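Local coordinates for snrnp sm-like protein (Pyrococcus abyssi, PDB 1H64) that forms a ring of seven identical Sm-fold subunits and probably binds RNA as the core of an archaeal ribonucleoprotein, at residues Val17-Lys22 and Asp65-Ile70; Asn39-Asp44 and Tyr57-Ile62. All coordinates share one frame; numbering follows the deposited sequence.

Contact 1: Val17-Lys22 and Asp65-Ile70; sequences VLVILK and DNVLAI
Ile20 O is gripped by two backbone donors, Leu68 N at 2.8 Å in the carbonyl plane and Ala69 N at a longer 3.3 Å. Two residues facing one make a classic beta bulge in this antiparallel pair, and Ile20 N returns a bond of 2.8 Å to Ala69 O. On one side of the strands the Ile20 methyl CG2 meets Leu68 CD2 at 3.9 Å, while Ala69, with just a methyl, lies beside Ile20 CD1. On the other, Val19 and Val67 cross at about a right angle, and Val19 CG1, anti to its backbone N (chi1 179°), touches Val67 CG2 at 3.7 Å; compact branched residues suit this buried face. Beyond the bulge Lys22 lays its extended chain along the 65-66 turn, CG 3.2 Å from Asn66 O, and NZ makes a weak bond to Asp65 O and a long, weak ion pair with Asp65 of a neighbouring subunit. A water donates to Asn66 O and accepts, weakly, from Lys22 N. Val67 O accepts bonds from Arg63 and Asn66 of that subunit, with which Ala69 and Ile70 form a beta ladder. Strand 16-21 lies between 67-72 and 25-34, and Val17 and Val19 pack on Leu42 of strand 40-42.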
# COMPACT_ATOMS: atom_id res chain seq x y z
N VAL C 17 3.65 4.13 27.10
CA VAL C 17 2.74 3.49 26.16
C VAL C 17 3.43 2.35 25.45
O VAL C 17 4.67 2.25 25.44
CB VAL C 17 2.24 4.47 25.06
CG1 VAL C 17 1.44 5.61 25.69
CG2 VAL C 17 3.42 5.00 24.28
N LEU C 18 2.61 1.51 24.84
CA LEU C 18 3.07 0.37 24.05
C LEU C 18 2.66 0.66 22.59
O LEU C 18 1.49 0.94 22.32
CB LEU C 18 2.37 -0.89 24.54
CG LEU C 18 2.61 -2.22 23.81
CD1 LEU C 18 4.10 -2.54 23.79
CD2 LEU C 18 1.84 -3.34 24.52
N VAL C 19 3.62 0.62 21.66
CA VAL C 19 3.30 0.83 20.24
C VAL C 19 3.54 -0.51 19.55
O VAL C 19 4.68 -0.95 19.42
CB VAL C 19 4.19 1.93 19.60
CG1 VAL C 19 3.84 2.10 18.11
CG2 VAL C 19 4.01 3.27 20.35
N ILE C 20 2.45 -1.16 19.13
CA ILE C 20 2.49 -2.45 18.46
C ILE C 20 2.60 -2.26 16.94
O ILE C 20 1.77 -1.58 16.32
CB ILE C 20 1.23 -3.27 18.76
CG1 ILE C 20 1.04 -3.40 20.28
CG2 ILE C 20 1.34 -4.65 18.14
CD1 ILE C 20 -0.22 -4.15 20.67
N LEU C 21 3.63 -2.85 16.35
CA LEU C 21 3.83 -2.74 14.92
C LEU C 21 3.26 -3.96 14.20
O LEU C 21 2.99 -4.99 14.82
CB LEU C 21 5.33 -2.58 14.63
CG LEU C 21 5.92 -1.41 15.43
CD1 LEU C 21 7.42 -1.52 15.46
CD2 LEU C 21 5.47 -0.07 14.83
N LYS C 22 3.05 -3.83 12.90
CA LYS C 22 2.48 -4.91 12.09
C LYS C 22 3.39 -6.13 11.98
O LYS C 22 3.41 -6.79 10.95
CB LYS C 22 2.16 -4.38 10.69
CG LYS C 22 1.46 -3.03 10.69
CD LYS C 22 1.09 -2.57 9.27
CE LYS C 22 0.43 -1.20 9.29
NZ LYS C 22 -0.05 -0.81 7.92
N ASP C 65 2.00 4.91 9.83
CA ASP C 65 1.62 3.96 8.80
C ASP C 65 2.04 2.52 9.11
O ASP C 65 1.47 1.57 8.56
CB ASP C 65 2.19 4.39 7.45
CG ASP C 65 1.66 3.54 6.30
OD1 ASP C 65 2.45 2.81 5.65
OD2 ASP C 65 0.44 3.59 6.04
N ASN C 66 3.03 2.36 9.99
CA ASN C 66 3.52 1.04 10.37
C ASN C 66 2.84 0.53 11.63
O ASN C 66 3.04 -0.62 12.02
CB ASN C 66 5.02 1.10 10.65
CG ASN C 66 5.81 1.63 9.48
OD1 ASN C 66 5.92 0.97 8.44
ND2 ASN C 66 6.35 2.83 9.62
N VAL C 67 2.06 1.37 12.28
CA VAL C 67 1.43 1.00 13.55
C VAL C 67 0.14 0.21 13.47
O VAL C 67 -0.77 0.56 12.70
CB VAL C 67 1.19 2.28 14.43
CG1 VAL C 67 0.52 1.88 15.75
CG2 VAL C 67 2.52 2.97 14.76
N LEU C 68 0.06 -0.87 14.24
CA LEU C 68 -1.14 -1.69 14.32
C LEU C 68 -2.02 -1.12 15.44
O LEU C 68 -3.23 -0.90 15.27
CB LEU C 68 -0.79 -3.15 14.66
CG LEU C 68 -1.99 -4.06 14.94
CD1 LEU C 68 -2.76 -4.31 13.65
CD2 LEU C 68 -1.53 -5.40 15.54
N ALA C 69 -1.40 -0.87 16.58
CA ALA C 69 -2.15 -0.34 17.72
C ALA C 69 -1.25 0.33 18.73
O ALA C 69 -0.03 0.13 18.72
CB ALA C 69 -2.94 -1.48 18.38
N ILE C 70 -1.86 1.15 19.59
CA ILE C 70 -1.14 1.84 20.66
C ILE C 70 -1.96 1.67 21.92
O ILE C 70 -3.19 1.85 21.91
CB ILE C 70 -0.98 3.35 20.40
CG1 ILE C 70 -0.18 3.59 19.13
CG2 ILE C 70 -0.30 4.00 21.60
CD1 ILE C 70 -0.07 5.04 18.73
O HOH W 1 4.81 -2.69 11.20

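Contact 2: Asn39-Asp44 and Tyr57-Ile62; sequences NVVLAD and YGKIVI
Leu42 and Ile62 each carry their first side-chain branch, CG and CG1, anti to the carbonyl carbon (chi1 -55° and -59°), and both chains then run on extended, bringing the two CD1 methyls within 3.8 Å of each other. Val40 puts CG2 between its backbone N and carbonyl carbon, from where that methyl reaches Ile62 CB at 3.9 Å. These three residues share one face of the antiparallel pair with Ile60, whose CG2 touches Leu42 CB while its CD1 goes the other way, 4.0 Å above the centre of the Tyr57 ring. Leu42 and Ile62 are long enough for their terminal methyls to meet beyond the backbone.

The other face carries Val41 beside Val61, CG2 to CG2 at 4.1 Å, and the methylenes of Lys59, whose CG lies against Val41 CG1 before the chain bends and its end leads away. Beta-branched valines suit the extended backbone here. Four bonds join the strands in the regular antiparallel pattern: Val40 and Ile62 exchange one pair, Leu42 and Ile60 the other, with Ile62 N to Val40 O, at 2.8 Å, and Leu42 N to Ile60 O both nearly straight (168°). The ladder ends differently, for Asp44 N approaches Gly58 O from above the carbonyl plane, 2.7 Å away, where both chains turn a corner. At the opposite end Asn39 OD1 accepts from Gly64 N and its ND2 binds Asp35, using both polar ends of the amide.

Val61 and Ile62 pair with a strand of a neighbouring subunit, whose Ser71 hydrogen-bonds Lys59 O. Strand 60-62 therefore spends backbone bonds on both of its edges, one within the chain and one across the ring interface, while its aliphatic side chains are buried on both faces; the cohesion rests on backbone hydrogen bonds and hydrocarbon packing.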
# COMPACT_ATOMS: atom_id res chain seq x y z
N ASN C 39 1.59 9.65 13.88
CA ASN C 39 3.04 9.46 13.95
C ASN C 39 3.24 9.81 15.43
O ASN C 39 2.57 10.72 15.94
CB ASN C 39 3.81 10.47 13.10
CG ASN C 39 3.59 10.26 11.60
OD1 ASN C 39 3.57 9.13 11.12
ND2 ASN C 39 3.45 11.36 10.86
N VAL C 40 4.11 9.09 16.14
CA VAL C 40 4.30 9.39 17.56
C VAL C 40 5.76 9.54 17.93
O VAL C 40 6.65 9.09 17.21
CB VAL C 40 3.65 8.30 18.47
CG1 VAL C 40 2.13 8.29 18.26
CG2 VAL C 40 4.24 6.92 18.17
N VAL C 41 6.00 10.21 19.05
CA VAL C 41 7.36 10.43 19.53
C VAL C 41 7.44 9.86 20.93
O VAL C 41 6.61 10.18 21.77
CB VAL C 41 7.72 11.94 19.60
CG1 VAL C 41 9.17 12.09 20.06
CG2 VAL C 41 7.54 12.60 18.23
N LEU C 42 8.42 8.99 21.17
CA LEU C 42 8.59 8.39 22.48
C LEU C 42 9.96 8.81 23.02
O LEU C 42 10.89 9.05 22.24
CB LEU C 42 8.55 6.87 22.40
CG LEU C 42 7.34 6.21 21.76
CD1 LEU C 42 7.53 4.71 21.81
CD2 LEU C 42 6.08 6.60 22.48
N ALA C 43 10.05 8.91 24.34
CA ALA C 43 11.30 9.25 25.03
C ALA C 43 11.70 8.01 25.85
O ALA C 43 10.84 7.25 26.29
CB ALA C 43 11.09 10.46 25.95
N ASP C 44 13.01 7.82 26.03
CA ASP C 44 13.55 6.66 26.77
C ASP C 44 12.89 5.39 26.26
O ASP C 44 12.31 4.63 27.03
CB ASP C 44 13.28 6.81 28.28
CG ASP C 44 13.85 8.09 28.86
OD1 ASP C 44 15.00 8.45 28.51
OD2 ASP C 44 13.15 8.74 29.66
N TYR C 57 16.51 3.83 22.76
CA TYR C 57 16.65 5.13 22.14
C TYR C 57 16.30 6.21 23.15
O TYR C 57 15.34 6.07 23.91
CB TYR C 57 15.69 5.23 20.94
CG TYR C 57 15.69 4.02 20.04
CD1 TYR C 57 14.85 2.94 20.29
CD2 TYR C 57 16.55 3.94 18.95
CE1 TYR C 57 14.85 1.81 19.46
CE2 TYR C 57 16.56 2.83 18.11
CZ TYR C 57 15.71 1.77 18.37
OH TYR C 57 15.76 0.67 17.55
N GLY C 58 17.08 7.29 23.16
CA GLY C 58 16.78 8.38 24.07
C GLY C 58 15.46 8.98 23.63
O GLY C 58 14.61 9.33 24.45
N LYS C 59 15.27 9.06 22.31
CA LYS C 59 14.05 9.62 21.74
C LYS C 59 13.85 9.04 20.34
O LYS C 59 14.80 8.96 19.56
CB LYS C 59 14.15 11.14 21.65
CG LYS C 59 12.86 11.85 21.29
CD LYS C 59 13.04 13.36 21.27
CE LYS C 59 13.40 13.90 22.65
NZ LYS C 59 13.68 15.37 22.61
N ILE C 60 12.63 8.64 20.01
CA ILE C 60 12.39 8.07 18.69
C ILE C 60 11.04 8.48 18.09
O ILE C 60 10.03 8.48 18.78
CB ILE C 60 12.45 6.53 18.73
CG1 ILE C 60 12.38 5.97 17.30
CG2 ILE C 60 11.30 5.97 19.56
CD1 ILE C 60 12.59 4.47 17.22
N VAL C 61 11.07 8.83 16.81
CA VAL C 61 9.87 9.23 16.07
C VAL C 61 9.45 8.00 15.25
O VAL C 61 10.22 7.51 14.43
CB VAL C 61 10.16 10.41 15.12
CG1 VAL C 61 8.85 10.86 14.42
CG2 VAL C 61 10.75 11.56 15.91
N ILE C 62 8.24 7.50 15.51
CA ILE C 62 7.70 6.32 14.85
C ILE C 62 6.60 6.74 13.86
O ILE C 62 5.68 7.47 14.23
CB ILE C 62 7.05 5.39 15.88
CG1 ILE C 62 8.11 4.95 16.93
CG2 ILE C 62 6.50 4.15 15.20
CD1 ILE C 62 7.51 4.10 18.06

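Overall arrangement
From the N-terminal helix 5-11 the chain enters strand 16-21, half of contact 1, then runs through the long strand 25-34 to 40-42. Contact 2 closes the shorter loop, bringing 60-62 back onto 40-42 after the hairpin of 45-49 and 52-57. The next strand, 67-72, returns to 16-21 and closes contact 1, so contact 2 nests within it. The two lie on opposite sides of the chain's centre, about 13 Å between centres, yet meet inside the curled sheet, where Ile70 CD1 is 3.9 Å from Val40 CG1. Both also reach neighbouring subunits, tying the Sm fold into the heptameric ring.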